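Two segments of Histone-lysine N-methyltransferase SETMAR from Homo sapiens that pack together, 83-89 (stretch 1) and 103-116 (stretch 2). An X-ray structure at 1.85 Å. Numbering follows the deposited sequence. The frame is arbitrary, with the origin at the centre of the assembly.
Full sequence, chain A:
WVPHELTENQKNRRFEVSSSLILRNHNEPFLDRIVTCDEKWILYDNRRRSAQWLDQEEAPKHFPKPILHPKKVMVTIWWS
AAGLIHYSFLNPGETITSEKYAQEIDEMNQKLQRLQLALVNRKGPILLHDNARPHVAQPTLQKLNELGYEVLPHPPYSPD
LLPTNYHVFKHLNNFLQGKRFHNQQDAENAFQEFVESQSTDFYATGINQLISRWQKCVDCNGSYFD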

# COMPACT_ATOMS: atom_id res chain seq x y z
N GLY A 83 -4.54 6.01 9.87
CA GLY A 83 -5.68 6.09 8.99
C GLY A 83 -5.43 6.31 7.51
O GLY A 83 -4.24 6.27 7.04
N LEU A 84 -6.56 6.53 6.81
CA LEU A 84 -6.56 6.80 5.37
C LEU A 84 -5.90 8.18 5.15
O LEU A 84 -6.25 9.14 5.85
CB LEU A 84 -8.00 6.86 4.86
CG LEU A 84 -8.15 7.18 3.37
CD1 LEU A 84 -7.42 6.15 2.53
CD2 LEU A 84 -9.67 7.27 3.00
N ILE A 85 -4.98 8.24 4.19
CA ILE A 85 -4.28 9.48 3.82
C ILE A 85 -4.86 10.06 2.50
O ILE A 85 -5.31 11.25 2.43
CB ILE A 85 -2.73 9.35 3.78
CG1 ILE A 85 -2.11 8.97 5.16
CG2 ILE A 85 -2.05 10.75 3.35
CD1 ILE A 85 -0.66 8.45 5.09
N HIS A 86 -4.85 9.25 1.46
CA HIS A 86 -5.13 9.76 0.08
C HIS A 86 -5.55 8.55 -0.75
O HIS A 86 -4.99 7.44 -0.59
CB HIS A 86 -3.83 10.40 -0.56
CG HIS A 86 -4.06 10.89 -1.99
ND1 HIS A 86 -5.08 11.77 -2.32
CD2 HIS A 86 -3.39 10.64 -3.14
CE1 HIS A 86 -5.03 12.03 -3.62
NE2 HIS A 86 -3.99 11.37 -4.14
N TYR A 87 -6.49 8.77 -1.66
CA TYR A 87 -6.72 7.75 -2.72
C TYR A 87 -7.11 8.45 -4.00
O TYR A 87 -7.57 9.61 -3.98
CB TYR A 87 -7.80 6.72 -2.33
CG TYR A 87 -9.18 7.30 -2.10
CD1 TYR A 87 -10.11 7.42 -3.14
CD2 TYR A 87 -9.56 7.69 -0.83
CE1 TYR A 87 -11.38 7.91 -2.90
CE2 TYR A 87 -10.84 8.22 -0.57
CZ TYR A 87 -11.72 8.33 -1.60
OH TYR A 87 -12.96 8.82 -1.29
N SER A 88 -6.96 7.79 -5.14
CA SER A 88 -7.19 8.50 -6.41
C SER A 88 -7.53 7.44 -7.44
O SER A 88 -7.14 6.26 -7.29
CB SER A 88 -5.96 9.31 -6.86
OG SER A 88 -4.81 8.50 -7.09
N PHE A 89 -8.27 7.85 -8.45
CA PHE A 89 -8.65 6.92 -9.53
C PHE A 89 -8.00 7.44 -10.80
O PHE A 89 -7.89 8.65 -10.98
CB PHE A 89 -10.17 6.90 -9.67
CG PHE A 89 -10.84 6.35 -8.46
CD1 PHE A 89 -11.10 5.00 -8.36
CD2 PHE A 89 -11.19 7.18 -7.41
CE1 PHE A 89 -11.71 4.47 -7.21
CE2 PHE A 89 -11.82 6.64 -6.26
CZ PHE A 89 -12.06 5.31 -6.18
N GLN A 103 3.72 13.12 -8.79
CA GLN A 103 2.69 14.13 -8.52
C GLN A 103 1.72 13.60 -7.47
O GLN A 103 1.29 14.33 -6.58
CB GLN A 103 1.97 14.53 -9.80
CG GLN A 103 2.89 15.34 -10.71
CD GLN A 103 3.50 16.56 -9.96
OE1 GLN A 103 4.73 16.73 -9.90
NE2 GLN A 103 2.62 17.36 -9.33
N GLU A 104 1.43 12.30 -7.53
CA GLU A 104 0.55 11.69 -6.53
C GLU A 104 1.17 11.68 -5.14
O GLU A 104 0.46 11.92 -4.14
CB GLU A 104 0.22 10.26 -6.98
CG GLU A 104 -0.86 10.26 -8.14
CD GLU A 104 -2.23 10.91 -7.79
OE1 GLU A 104 -2.77 10.75 -6.67
OE2 GLU A 104 -2.82 11.58 -8.68
N ILE A 105 2.46 11.39 -5.06
CA ILE A 105 3.21 11.40 -3.77
C ILE A 105 3.19 12.82 -3.19
O ILE A 105 2.93 13.01 -2.01
CB ILE A 105 4.64 10.95 -4.01
CG1 ILE A 105 4.70 9.43 -4.26
CG2 ILE A 105 5.58 11.31 -2.85
CD1 ILE A 105 6.13 9.02 -4.74
N ASP A 106 3.43 13.81 -4.04
CA ASP A 106 3.34 15.23 -3.57
C ASP A 106 1.95 15.53 -2.98
O ASP A 106 1.86 16.16 -1.90
CB ASP A 106 3.64 16.17 -4.73
CG ASP A 106 4.17 17.47 -4.29
OD1 ASP A 106 3.37 18.28 -3.75
OD2 ASP A 106 5.35 17.71 -4.56
N GLU A 107 0.88 15.12 -3.65
CA GLU A 107 -0.50 15.41 -3.18
C GLU A 107 -0.74 14.64 -1.89
O GLU A 107 -1.28 15.23 -0.94
CB GLU A 107 -1.54 14.99 -4.23
CG GLU A 107 -2.96 15.44 -3.87
CD GLU A 107 -4.01 15.12 -4.93
OE1 GLU A 107 -3.64 14.81 -6.08
OE2 GLU A 107 -5.23 15.18 -4.58
N MSE A 108 -0.38 13.35 -1.90
CA MSE A 108 -0.50 12.52 -0.65
C MSE A 108 0.23 13.18 0.55
O MSE A 108 -0.32 13.19 1.66
CB MSE A 108 0.05 11.13 -0.86
CG MSE A 108 0.04 10.23 0.48
SE MSE A 108 1.54 10.43 1.48
CE MSE A 108 2.95 9.92 0.21
N ASN A 109 1.45 13.64 0.30
CA ASN A 109 2.23 14.23 1.35
C ASN A 109 1.54 15.51 1.90
O ASN A 109 1.60 15.77 3.13
CB ASN A 109 3.66 14.49 0.88
CG ASN A 109 4.56 14.96 2.04
OD1 ASN A 109 4.77 14.22 2.99
ND2 ASN A 109 5.01 16.26 1.97
N GLN A 110 0.87 16.29 1.03
CA GLN A 110 0.21 17.48 1.56
C GLN A 110 -0.92 17.05 2.52
O GLN A 110 -1.19 17.68 3.58
CB GLN A 110 -0.38 18.36 0.46
CG GLN A 110 0.69 18.88 -0.50
CD GLN A 110 0.00 19.81 -1.52
OE1 GLN A 110 -0.83 19.38 -2.33
NE2 GLN A 110 0.30 21.07 -1.41
N LYS A 111 -1.64 16.03 2.13
CA LYS A 111 -2.72 15.52 3.00
C LYS A 111 -2.22 14.95 4.32
O LYS A 111 -2.87 15.13 5.35
CB LYS A 111 -3.58 14.48 2.25
CG LYS A 111 -4.39 15.11 1.14
CD LYS A 111 -5.10 14.09 0.34
CE LYS A 111 -6.00 14.72 -0.74
NZ LYS A 111 -6.96 13.65 -1.27
N LEU A 112 -1.08 14.25 4.28
CA LEU A 112 -0.45 13.69 5.47
C LEU A 112 -0.08 14.84 6.39
O LEU A 112 -0.32 14.78 7.62
CB LEU A 112 0.80 12.91 5.06
CG LEU A 112 1.61 12.33 6.21
CD1 LEU A 112 0.70 11.34 7.02
CD2 LEU A 112 2.91 11.66 5.77
N GLN A 113 0.46 15.91 5.78
CA GLN A 113 0.89 17.08 6.56
C GLN A 113 -0.30 17.68 7.31
O GLN A 113 -0.13 18.00 8.51
CB GLN A 113 1.53 18.15 5.65
CG GLN A 113 2.92 17.74 5.23
CD GLN A 113 3.51 18.69 4.20
OE1 GLN A 113 2.80 19.23 3.37
NE2 GLN A 113 4.81 18.81 4.22
N ARG A 114 -1.46 17.79 6.67
CA ARG A 114 -2.68 18.25 7.33
C ARG A 114 -3.15 17.27 8.41
O ARG A 114 -3.45 17.66 9.55
CB ARG A 114 -3.80 18.41 6.32
CG ARG A 114 -5.13 18.87 6.94
CD ARG A 114 -6.14 19.25 5.89
NE ARG A 114 -6.19 18.33 4.74
CZ ARG A 114 -6.71 17.10 4.77
NH1 ARG A 114 -7.23 16.59 5.90
NH2 ARG A 114 -6.71 16.38 3.65
N LEU A 115 -3.19 16.00 8.04
CA LEU A 115 -3.64 14.97 8.99
C LEU A 115 -2.75 14.85 10.23
O LEU A 115 -3.31 14.54 11.33
CB LEU A 115 -3.83 13.61 8.28
CG LEU A 115 -5.01 13.54 7.29
CD1 LEU A 115 -4.84 12.27 6.38
CD2 LEU A 115 -6.45 13.62 7.92
N GLN A 116 -1.43 15.08 10.12
CA GLN A 116 -0.49 14.85 11.23
C GLN A 116 -0.49 16.01 12.19
O GLN A 116 0.22 15.94 13.18
CB GLN A 116 0.96 14.66 10.77
CG GLN A 116 1.18 13.29 10.21
CD GLN A 116 2.56 13.06 9.73
OE1 GLN A 116 3.21 13.97 9.15
NE2 GLN A 116 3.06 11.85 9.97
O HOH W 1 -6.99 12.95 3.43
O HOH W 2 -2.53 8.20 -5.97

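The imidazole of His-86 is held at both nitrogens by charged side chains of one helix. Lys-111 NZ donates a hydrogen bond to His-86 ND1 at 2.9 Å. His-86 NE2 in turn donates to Glu-104 OE1, also at 2.9 Å, with an N-H...O angle of 155°. The ring therefore accepts at one nitrogen and donates at the other, which fits a neutral imidazole with its proton on NE2. Both partners lie at the ring edge, near its plane, where the nitrogen lone pair and the N-H bond point. Glu-104 and Lys-111 are seven residues apart, or about two helical turns, so the ring spans the gap between their side chains.

The strand 83-89 runs nearly antiparallel to the helix 103-115, at 151°. Their axes approach to 7.2 Å. The fit is tightest at His-86, whose CA lies 5.4 Å from the CA of Met-108. The CA-to-CB bond of His-86 points toward the helix, and its chi1 is t. His-86 CB packs 3.9 Å from Met-108 CA, and Met-108 N lies over one face of the ring. Glu-107 adds a further carboxylate, with OE2 3.3 Å from His-86 CE1. A histidine suits this buried place because it offers both a donor and an acceptor on a flat ring.

Glu-104 reaches the strand by its end. Its CA-to-CB bond points sideways, but chi1 and chi2 are both m and bring the carboxylate nearer. Ser-88 also points toward the helix, two residues along the strand from His-86. Its OG lies 3.1 Å from Glu-104 OE1. Water 2 joins the same group: it donates to Glu-104 OE1 at 2.7 Å and is hydrogen-bonded to Ser-88 OG at 2.6 Å. The serine hydroxyl gives this water a polar partner beside the carboxylate. Glu-104 OE2 is hydrogen-bonded elsewhere in the structure.

On the Ile-85 side of the histidine, the side-chain packing is largely apolar. Ile-85 is buried and has 111 Å² covered by the helix, the most of any residue here. Its CG2 lies 3.6 Å from Met-108 CG and 4.4 Å from Leu-115 CD1. Its CD1 lies 3.7 Å from Leu-112 CD1. A branched isoleucine can thus meet several helix side chains at once. Met-108 is present as selenomethionine. Its SE is 4.1 Å from Ile-85 CG2, and the terminal CE leads away from the strand.

Leu-115 points toward the strand and packs against its backbone. Its CD1 is 3.5 Å from Leu-84 O and 3.8 Å from Ile-85 CA. Lys-111 has an extended chain, with chi2 to chi4 all t. Its CD passes 3.5 Å from Ile-85 O on the way to the histidine. Water 1 donates to Ile-85 O at 2.6 Å and accepts a weak hydrogen bond from Arg-114 NH2 at 3.4 Å. In all, 460 Å² is buried between the two stretches, summed over both sides.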